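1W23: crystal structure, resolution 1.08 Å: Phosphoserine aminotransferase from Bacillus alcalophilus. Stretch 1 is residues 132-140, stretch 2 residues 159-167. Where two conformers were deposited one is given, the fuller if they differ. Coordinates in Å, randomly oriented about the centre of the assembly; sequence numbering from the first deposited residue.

Stretch 1 (132-140) DFSEFQLNE
Stretch 2 159-167: QNFPEINHA

Stretch 1 opens with a 3-10 turn at 133-135 (phi near -60 to -80°, psi -10 to -26°), closed by Glu135 N to Asp132 O (2.9 Å) and Phe136 N to Phe133 O (3.1 Å); Glu135 OE2 also accepts from Asp132 N at 3.0 Å. From Phe136 to Asn139 the chain is extended, psi 109 to 154°. Stretch 2 is irregular but largely extended from Asn160 to Ile164, then turns at Asn165 and His166 (psi -18° and -14°). The two run in the same general direction, closest at the CA atoms of Phe133 and Pro162, 6.6 Å apart.

No direct hydrogen bond joins them; packing buries 374 Å². Phe133 (chi1 m, chi2 165°) points toward stretch 2 and offers a ring face to Pro162, whose CB lies 4.0 Å from the ring centroid, a CH-pi contact suited to a compact, rigid ring. At the edge, Phe133 CZ meets Asn160 O at 3.4 Å; that oxygen is buried without a partner. Phe136 (m, chi2 12°) brings a second apolar ring to the same proline, CE2 to Pro162 CG, 3.9 Å. Leu138 (m, t) offers methyl CD1 to carbon His166 CE1 at 3.7 Å. His166 (chi1 p, chi2 -62°) sets CD2 3.2 Å from Asn139 O, near the imidazole plane, where its polarised C-H tolerates a carbonyl oxygen. Finally, one water donates to Glu140 O (2.9 Å) and His166 O (2.8 Å), bridging the backbones.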

# COMPACT_ATOMS: atom_id res chain seq x y z
N ASP A 132 -5.77 22.87 -26.92
CA ASP A 132 -5.14 22.55 -28.16
C ASP A 132 -3.63 22.48 -27.93
O ASP A 132 -3.05 23.34 -27.28
CB ASP A 132 -5.46 23.68 -29.13
CG ASP A 132 -6.87 23.83 -29.62
OD1 ASP A 132 -7.15 24.89 -30.25
OD2 ASP A 132 -7.67 22.90 -29.45
N PHE A 133 -2.97 21.48 -28.51
CA PHE A 133 -1.57 21.29 -28.30
C PHE A 133 -0.76 22.47 -28.83
O PHE A 133 0.37 22.69 -28.34
CB PHE A 133 -1.10 20.01 -28.97
CG PHE A 133 -1.78 18.76 -28.41
CD1 PHE A 133 -1.71 17.56 -29.12
CD2 PHE A 133 -2.48 18.71 -27.22
CE1 PHE A 133 -2.31 16.37 -28.71
CE2 PHE A 133 -3.11 17.54 -26.80
CZ PHE A 133 -3.03 16.38 -27.52
N SER A 134 -1.28 23.19 -29.82
CA SER A 134 -0.64 24.40 -30.32
C SER A 134 -0.50 25.47 -29.22
O SER A 134 0.30 26.40 -29.41
CB SER A 134 -1.42 24.96 -31.54
OG SER A 134 -2.74 25.32 -31.20
N GLU A 135 -1.29 25.40 -28.17
CA GLU A 135 -1.19 26.38 -27.13
C GLU A 135 -0.01 26.12 -26.16
O GLU A 135 0.24 26.95 -25.28
CB GLU A 135 -2.48 26.44 -26.33
CG GLU A 135 -3.76 26.59 -27.12
CD GLU A 135 -5.02 26.39 -26.31
OE1 GLU A 135 -4.99 26.90 -25.14
OE2 GLU A 135 -6.12 25.79 -26.65
N PHE A 136 0.62 24.96 -26.28
CA PHE A 136 1.56 24.57 -25.22
C PHE A 136 2.82 25.41 -25.30
O PHE A 136 3.48 25.57 -26.33
CB PHE A 136 1.99 23.12 -25.35
CG PHE A 136 0.94 22.08 -24.99
CD1 PHE A 136 -0.40 22.35 -24.80
CD2 PHE A 136 1.36 20.75 -24.89
CE1 PHE A 136 -1.28 21.29 -24.48
CE2 PHE A 136 0.50 19.76 -24.54
CZ PHE A 136 -0.81 20.02 -24.35
N GLN A 137 3.14 25.99 -24.13
CA GLN A 137 4.32 26.83 -23.97
C GLN A 137 5.41 25.96 -23.32
O GLN A 137 5.32 25.58 -22.15
CB GLN A 137 4.01 28.07 -23.15
CG GLN A 137 2.86 28.87 -23.78
CD GLN A 137 3.05 29.15 -25.27
OE1 GLN A 137 2.23 28.95 -26.18
NE2 GLN A 137 4.25 29.67 -25.60
N LEU A 138 6.41 25.64 -24.13
CA LEU A 138 7.49 24.74 -23.78
C LEU A 138 8.76 25.53 -23.51
O LEU A 138 8.97 26.64 -24.07
CB LEU A 138 7.69 23.71 -24.87
CG LEU A 138 6.47 22.91 -25.30
CD1 LEU A 138 6.84 21.96 -26.44
CD2 LEU A 138 5.84 22.21 -24.08
N ASN A 139 9.65 24.95 -22.68
CA ASN A 139 10.90 25.62 -22.33
C ASN A 139 12.05 24.70 -22.68
O ASN A 139 11.94 23.47 -22.47
CB ASN A 139 10.98 25.93 -20.81
CG ASN A 139 9.78 26.72 -20.35
OD1 ASN A 139 9.64 27.91 -20.67
ND2 ASN A 139 8.87 26.07 -19.64
N GLU A 140 13.15 25.26 -23.19
CA GLU A 140 14.32 24.44 -23.54
C GLU A 140 14.86 23.63 -22.32
O GLU A 140 15.41 22.54 -22.53
CB GLU A 140 15.38 25.35 -24.12
CG GLU A 140 16.03 26.46 -23.20
CD GLU A 140 17.21 27.09 -23.98
OE1 GLU A 140 17.24 28.17 -24.69
OE2 GLU A 140 18.28 26.37 -23.83
N GLN A 159 -7.94 12.98 -26.18
CA GLN A 159 -8.30 12.09 -27.28
C GLN A 159 -7.09 11.44 -27.88
O GLN A 159 -7.24 10.37 -28.50
CB GLN A 159 -9.04 12.87 -28.39
CG GLN A 159 -10.28 13.53 -27.82
CD GLN A 159 -11.17 12.52 -27.13
OE1 GLN A 159 -11.67 11.61 -27.85
NE2 GLN A 159 -11.34 12.61 -25.81
N ASN A 160 -5.96 12.07 -27.78
CA ASN A 160 -4.66 11.63 -28.31
C ASN A 160 -3.64 12.45 -27.55
O ASN A 160 -4.03 13.27 -26.68
CB ASN A 160 -4.59 11.78 -29.83
CG ASN A 160 -5.15 13.13 -30.23
OD1 ASN A 160 -4.65 14.14 -29.74
ND2 ASN A 160 -6.15 13.14 -31.09
N PHE A 161 -2.38 12.22 -27.79
CA PHE A 161 -1.31 12.76 -26.95
C PHE A 161 -0.33 13.50 -27.80
O PHE A 161 -0.04 13.14 -28.93
CB PHE A 161 -0.62 11.62 -26.19
CG PHE A 161 -1.59 10.96 -25.23
CD1 PHE A 161 -2.07 9.70 -25.44
CD2 PHE A 161 -2.03 11.65 -24.10
CE1 PHE A 161 -2.99 9.14 -24.55
CE2 PHE A 161 -2.93 11.07 -23.21
CZ PHE A 161 -3.39 9.79 -23.41
N PRO A 162 0.26 14.55 -27.23
CA PRO A 162 1.20 15.33 -28.04
C PRO A 162 2.51 14.64 -28.27
O PRO A 162 2.97 13.83 -27.46
CB PRO A 162 1.33 16.55 -27.14
CG PRO A 162 1.19 16.07 -25.74
CD PRO A 162 0.10 15.01 -25.85
N GLU A 163 3.15 14.96 -29.40
CA GLU A 163 4.48 14.55 -29.75
C GLU A 163 5.43 15.60 -29.20
O GLU A 163 5.47 16.72 -29.71
CB GLU A 163 4.64 14.53 -31.28
CG GLU A 163 5.98 13.97 -31.72
CD GLU A 163 5.97 13.23 -33.05
OE1 GLU A 163 7.05 13.29 -33.67
OE2 GLU A 163 4.95 12.61 -33.42
N ILE A 164 6.18 15.20 -28.19
CA ILE A 164 7.09 16.00 -27.35
C ILE A 164 8.47 15.44 -27.59
O ILE A 164 8.58 14.20 -27.44
CB ILE A 164 6.59 15.91 -25.89
CG1 ILE A 164 5.13 16.45 -25.84
CG2 ILE A 164 7.31 16.56 -24.76
CD1 ILE A 164 5.03 17.90 -26.28
N ASN A 165 9.46 16.20 -27.98
CA ASN A 165 10.80 15.79 -28.33
C ASN A 165 11.88 16.40 -27.44
O ASN A 165 13.04 15.93 -27.44
CB ASN A 165 11.06 16.13 -29.84
CG ASN A 165 9.98 15.67 -30.81
OD1 ASN A 165 9.70 14.47 -31.00
ND2 ASN A 165 9.28 16.56 -31.56
N HIS A 166 11.58 17.47 -26.71
CA HIS A 166 12.56 18.30 -26.05
C HIS A 166 12.79 17.88 -24.58
O HIS A 166 13.76 18.31 -23.99
CB HIS A 166 12.19 19.78 -26.07
CG HIS A 166 11.07 20.10 -25.12
ND1 HIS A 166 9.79 19.58 -25.21
CD2 HIS A 166 11.04 20.87 -24.02
CE1 HIS A 166 9.04 20.04 -24.21
NE2 HIS A 166 9.76 20.81 -23.45
N ALA A 167 11.89 17.05 -24.06
CA ALA A 167 11.85 16.60 -22.67
C ALA A 167 10.90 15.40 -22.63
O ALA A 167 10.05 15.28 -23.53
CB ALA A 167 11.31 17.74 -21.81
O HOH W 1 15.10 20.70 -24.73